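Local coordinates for replicative DNA helicase (Helicobacter pylori, PDB 3GXV), which probably unwinds duplex DNA at the replication fork as a hexameric, ATP-driven motor and interacts with primase, at residues B[34-37]-B[38-41]; B[62-65]-B[66-70]. All coordinates share one frame; numbering follows the deposited sequence.

Contact 1 (B[34-37]-B[38-41]); sequences VLEP and SDFY
Asp39 reaches back to the backbone of Glu36 at a single 3-10 turn, set in the loop between helices 27-32 and 43-57 of the all-helical DnaB N-terminal domain. The packed side of the turn is made by Leu35, Asp39 and Phe40. Glu36 N donates to Asp39 OD2 over 2.9 Å at 161°, meeting the oxygen on its anti side and somewhat out of the carboxylate plane. With CG anti to its own carbonyl carbon (chi1 -71°), the Asp39 side chain lies back toward residues 35-36, and its CB rests 3.9 Å from Leu35 CD2. The other oxygen, OD1, is engaged by Ser105 OG of helix 95-119, so the buried carboxylate ties the turn to that long helix, whose Val98 and Ile101 also receive Leu35. Phe40 turns its ring edge to the carbonyls of Glu36 and Pro37, while Leu35 CD1 comes obliquely to within 4.3 Å of Phe40 CZ; beyond, the ring meets that of Phe49, and the side chain also touches Leu18 of helix 3-23.

The solvent side is looser. Ser38 OG approaches Glu36 CB at 3.9 Å, and the bent Glu36 chain carries its carboxylate away from the turn, where OE1 bonds to His32 NE2. A water donates to Phe40 O and also to Pro37 O, the same carbonyl that accepts from Phe40 N, 2.9 Å away and 38° above the carbonyl plane.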
loop_
_atom_site.group_PDB
_atom_site.type_symbol
_atom_site.label_atom_id
_atom_site.label_comp_id
_atom_site.label_asym_id
_atom_site.label_seq_id
_atom_site.Cartn_x
_atom_site.Cartn_y
_atom_site.Cartn_z
ATOM N N VAL B 34 -9.648 16.236 -6.600
ATOM C CA VAL B 34 -9.816 16.821 -7.923
ATOM C C VAL B 34 -10.298 15.790 -8.948
ATOM O O VAL B 34 -10.809 16.154 -9.997
ATOM C CB VAL B 34 -8.476 17.461 -8.412
ATOM C CG1 VAL B 34 -8.521 17.750 -9.919
ATOM C CG2 VAL B 34 -8.218 18.765 -7.646
ATOM N N LEU B 35 -10.174 14.507 -8.628
ATOM C CA LEU B 35 -10.562 13.461 -9.562
ATOM C C LEU B 35 -11.444 12.336 -9.047
ATOM O O LEU B 35 -11.243 11.817 -7.960
ATOM C CB LEU B 35 -9.305 12.830 -10.167
ATOM C CG LEU B 35 -8.396 13.683 -11.058
ATOM C CD1 LEU B 35 -7.095 12.948 -11.309
ATOM C CD2 LEU B 35 -9.097 13.988 -12.370
ATOM N N GLU B 36 -12.430 11.968 -9.854
ATOM C CA GLU B 36 -13.311 10.848 -9.554
ATOM C C GLU B 36 -12.914 9.801 -10.600
ATOM O O GLU B 36 -12.291 10.138 -11.604
ATOM C CB GLU B 36 -14.782 11.233 -9.750
ATOM C CG GLU B 36 -15.331 12.223 -8.737
ATOM C CD GLU B 36 -15.065 11.814 -7.301
ATOM O OE1 GLU B 36 -14.954 10.599 -7.028
ATOM O OE2 GLU B 36 -14.983 12.711 -6.440
ATOM N N PRO B 37 -13.258 8.522 -10.380
ATOM C CA PRO B 37 -12.894 7.495 -11.374
ATOM C C PRO B 37 -13.417 7.870 -12.772
ATOM O O PRO B 37 -12.684 7.817 -13.771
ATOM C CB PRO B 37 -13.552 6.232 -10.824
ATOM C CG PRO B 37 -13.488 6.448 -9.323
ATOM C CD PRO B 37 -13.873 7.914 -9.179
ATOM N N SER B 38 -14.682 8.273 -12.826
ATOM C CA SER B 38 -15.326 8.663 -14.072
ATOM C C SER B 38 -14.573 9.771 -14.815
ATOM O O SER B 38 -14.881 10.062 -15.968
ATOM C CB SER B 38 -16.764 9.117 -13.788
ATOM O OG SER B 38 -16.799 10.215 -12.881
ATOM N N ASP B 39 -13.586 10.394 -14.171
ATOM C CA ASP B 39 -12.836 11.448 -14.844
ATOM C C ASP B 39 -11.655 10.946 -15.648
ATOM O O ASP B 39 -10.947 11.747 -16.252
ATOM C CB ASP B 39 -12.330 12.497 -13.854
ATOM C CG ASP B 39 -13.433 13.354 -13.304
ATOM O OD1 ASP B 39 -14.292 13.808 -14.094
ATOM O OD2 ASP B 39 -13.435 13.582 -12.081
ATOM N N PHE B 40 -11.437 9.631 -15.651
ATOM C CA PHE B 40 -10.319 9.057 -16.405
ATOM C C PHE B 40 -10.755 8.719 -17.816
ATOM O O PHE B 40 -11.845 8.214 -18.023
ATOM C CB PHE B 40 -9.772 7.806 -15.719
ATOM C CG PHE B 40 -8.930 8.103 -14.516
ATOM C CD1 PHE B 40 -9.521 8.436 -13.296
ATOM C CD2 PHE B 40 -7.548 8.120 -14.613
ATOM C CE1 PHE B 40 -8.740 8.782 -12.204
ATOM C CE2 PHE B 40 -6.757 8.471 -13.510
ATOM C CZ PHE B 40 -7.363 8.802 -12.310
ATOM N N TYR B 41 -9.878 9.011 -18.770
ATOM C CA TYR B 41 -10.106 8.791 -20.197
ATOM C C TYR B 41 -10.118 7.301 -20.550
ATOM O O TYR B 41 -11.043 6.816 -21.207
ATOM C CB TYR B 41 -9.026 9.553 -20.967
ATOM C CG TYR B 41 -8.839 9.187 -22.423
ATOM C CD1 TYR B 41 -9.899 9.222 -23.331
ATOM C CD2 TYR B 41 -7.583 8.833 -22.895
ATOM C CE1 TYR B 41 -9.696 8.898 -24.682
ATOM C CE2 TYR B 41 -7.371 8.524 -24.223
ATOM C CZ TYR B 41 -8.425 8.553 -25.105
ATOM O OH TYR B 41 -8.193 8.200 -26.405
HETATM O O HOH W 1 -13.331 6.267 -16.323
#

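Contact 2 (B[62-65]-B[66-70]); sequences IDEN and FIRQK
Asp63 caps the short helix 64-69 of this helical domain: its carboxylate turns back to accept the amide of Phe66, the classic N-cap bond, with Phe66 N 2.9 Å from Asp63 OD1 and nearly on the C-O axis. A chi1 of 56° sets CG between the backbone N and carbonyl carbon of Asp63, which brings OD1 round to the first turn. The other carboxylate oxygen, OD2, is bonded to Tyr41 OH of the second subunit, so one group closes the helix start and joins the dimer interface.

Backbone bonding begins at Asp63 O, which accepts from Ile67 N, and continues with Arg68 N to Glu64 O and Gln69 N to Asn65 O.

Two pairs of polar side chains meet one helical turn apart. Glu64 and Arg68 run alongside each other, pointing the same way, in a salt bridge between OE2 and NH2; the carboxylate and guanidinium planes stand 64° apart, and Glu64 O lies over one guanidinium face. Gln69 NE2 donates to Asn65 OD1. Both separations are modelled too short to be trusted, so the exact geometry of each pair is doubtful. Both amide nitrogens, Asn65 ND2 and Gln69 NE2, also bond to Gln11 OE1 of the second subunit.

Apolar contact is lighter. Ile62 CG2 lies 3.9 Å from Ile67 CD1, and Ile67 continues inward onto Phe48 and Leu55 of helix 43-57.

The aromatic contact is an amide nitrogen over a ring face: with its CG anti to the backbone N (chi1 167°), Asn65 holds ND2 3.3 Å above the plane of the Phe66 ring, over its centre.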
loop_
_atom_site.group_PDB
_atom_site.type_symbol
_atom_site.label_atom_id
_atom_site.label_comp_id
_atom_site.label_asym_id
_atom_site.label_seq_id
_atom_site.Cartn_x
_atom_site.Cartn_y
_atom_site.Cartn_z
ATOM N N ILE B 62 -2.025 0.021 -1.156
ATOM C CA ILE B 62 -2.408 0.029 -2.557
ATOM C C ILE B 62 -1.192 -0.480 -3.307
ATOM O O ILE B 62 -0.269 0.274 -3.582
ATOM C CB ILE B 62 -2.738 1.436 -3.054
ATOM C CG1 ILE B 62 -4.026 1.922 -2.392
ATOM C CG2 ILE B 62 -2.840 1.430 -4.580
ATOM C CD1 ILE B 62 -4.349 3.393 -2.646
ATOM N N ASP B 63 -1.179 -1.770 -3.613
ATOM C CA ASP B 63 -0.054 -2.354 -4.325
ATOM C C ASP B 63 -0.525 -3.399 -5.324
ATOM O O ASP B 63 -1.724 -3.651 -5.455
ATOM C CB ASP B 63 0.953 -2.964 -3.332
ATOM C CG ASP B 63 0.324 -4.002 -2.399
ATOM O OD1 ASP B 63 -0.378 -4.901 -2.899
ATOM O OD2 ASP B 63 0.555 -3.929 -1.169
ATOM N N GLU B 64 0.423 -3.985 -6.042
ATOM C CA GLU B 64 0.112 -5.000 -7.034
ATOM C C GLU B 64 -0.741 -6.121 -6.435
ATOM O O GLU B 64 -1.756 -6.520 -7.022
ATOM C CB GLU B 64 1.405 -5.574 -7.606
ATOM C CG GLU B 64 1.518 -5.410 -9.114
ATOM C CD GLU B 64 2.835 -5.908 -9.666
ATOM O OE1 GLU B 64 3.892 -5.445 -9.193
ATOM O OE2 GLU B 64 2.814 -6.756 -10.578
ATOM N N ASN B 65 -0.331 -6.616 -5.265
ATOM C CA ASN B 65 -1.053 -7.694 -4.579
ATOM C C ASN B 65 -2.512 -7.357 -4.309
ATOM O O ASN B 65 -3.404 -7.983 -4.859
ATOM C CB ASN B 65 -0.348 -8.059 -3.257
ATOM C CG ASN B 65 -1.208 -8.932 -2.342
ATOM O OD1 ASN B 65 -1.983 -9.762 -2.806
ATOM N ND2 ASN B 65 -1.054 -8.754 -1.032
ATOM N N PHE B 66 -2.763 -6.358 -3.480
ATOM C CA PHE B 66 -4.135 -6.010 -3.152
ATOM C C PHE B 66 -5.004 -5.456 -4.272
ATOM O O PHE B 66 -6.229 -5.602 -4.235
ATOM C CB PHE B 66 -4.123 -5.071 -1.964
ATOM C CG PHE B 66 -3.562 -5.706 -0.725
ATOM C CD1 PHE B 66 -4.260 -6.715 -0.073
ATOM C CD2 PHE B 66 -2.312 -5.332 -0.241
ATOM C CE1 PHE B 66 -3.730 -7.340 1.037
ATOM C CE2 PHE B 66 -1.774 -5.954 0.870
ATOM C CZ PHE B 66 -2.482 -6.962 1.512
ATOM N N ILE B 67 -4.388 -4.835 -5.277
ATOM C CA ILE B 67 -5.174 -4.291 -6.374
ATOM C C ILE B 67 -5.804 -5.457 -7.100
ATOM O O ILE B 67 -6.959 -5.396 -7.501
ATOM C CB ILE B 67 -4.311 -3.480 -7.368
ATOM C CG1 ILE B 67 -3.871 -2.166 -6.730
ATOM C CG2 ILE B 67 -5.095 -3.214 -8.636
ATOM C CD1 ILE B 67 -5.020 -1.249 -6.364
ATOM N N ARG B 68 -5.044 -6.533 -7.243
ATOM C CA ARG B 68 -5.537 -7.709 -7.936
ATOM C C ARG B 68 -6.473 -8.524 -7.055
ATOM O O ARG B 68 -7.337 -9.240 -7.558
ATOM C CB ARG B 68 -4.374 -8.577 -8.390
ATOM C CG ARG B 68 -3.387 -7.873 -9.302
ATOM C CD ARG B 68 -2.751 -8.886 -10.236
ATOM N NE ARG B 68 -1.316 -8.702 -10.417
ATOM C CZ ARG B 68 -0.748 -7.573 -10.818
ATOM N NH1 ARG B 68 -1.491 -6.506 -11.078
ATOM N NH2 ARG B 68 0.569 -7.515 -10.977
ATOM N N GLN B 69 -6.293 -8.431 -5.742
ATOM C CA GLN B 69 -7.159 -9.153 -4.824
ATOM C C GLN B 69 -8.509 -8.447 -4.721
ATOM O O GLN B 69 -9.544 -9.093 -4.637
ATOM C CB GLN B 69 -6.527 -9.241 -3.427
ATOM C CG GLN B 69 -5.516 -10.361 -3.249
ATOM C CD GLN B 69 -5.171 -10.603 -1.784
ATOM O OE1 GLN B 69 -6.058 -10.803 -0.956
ATOM N NE2 GLN B 69 -3.882 -10.593 -1.462
ATOM N N LYS B 70 -8.493 -7.117 -4.747
ATOM C CA LYS B 70 -9.722 -6.334 -4.623
ATOM C C LYS B 70 -10.457 -6.060 -5.941
ATOM O O LYS B 70 -11.401 -5.271 -5.977
ATOM C CB LYS B 70 -9.428 -5.006 -3.919
ATOM C CG LYS B 70 -10.618 -4.437 -3.166
ATOM C CD LYS B 70 -10.970 -5.314 -1.963
ATOM C CE LYS B 70 -12.302 -4.915 -1.368
ATOM N NZ LYS B 70 -13.385 -5.063 -2.378
#

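Both contacts are local turns in the same helical domain, their centres 20 Å apart. The centre of contact 1 lies about 6 Å from that of the chain, yet the contact is only partly buried; contact 2, about 16 Å out by the same measure, is buried, with the second subunit within reach of six residues. In each, an aspartate carboxylate accepts a backbone amide three residues away, backward in contact 1 and forward in contact 2. Contact 1 joins helices 3-23, 43-57 and 95-119 within one subunit. Contact 2 packs on helices 43-57 and 79-87, and several of its polar side chains bond to the second subunit, whose Tyr41, counterpart of a residue ending segment 38-41 that makes no contact within contact 1, is among those reached.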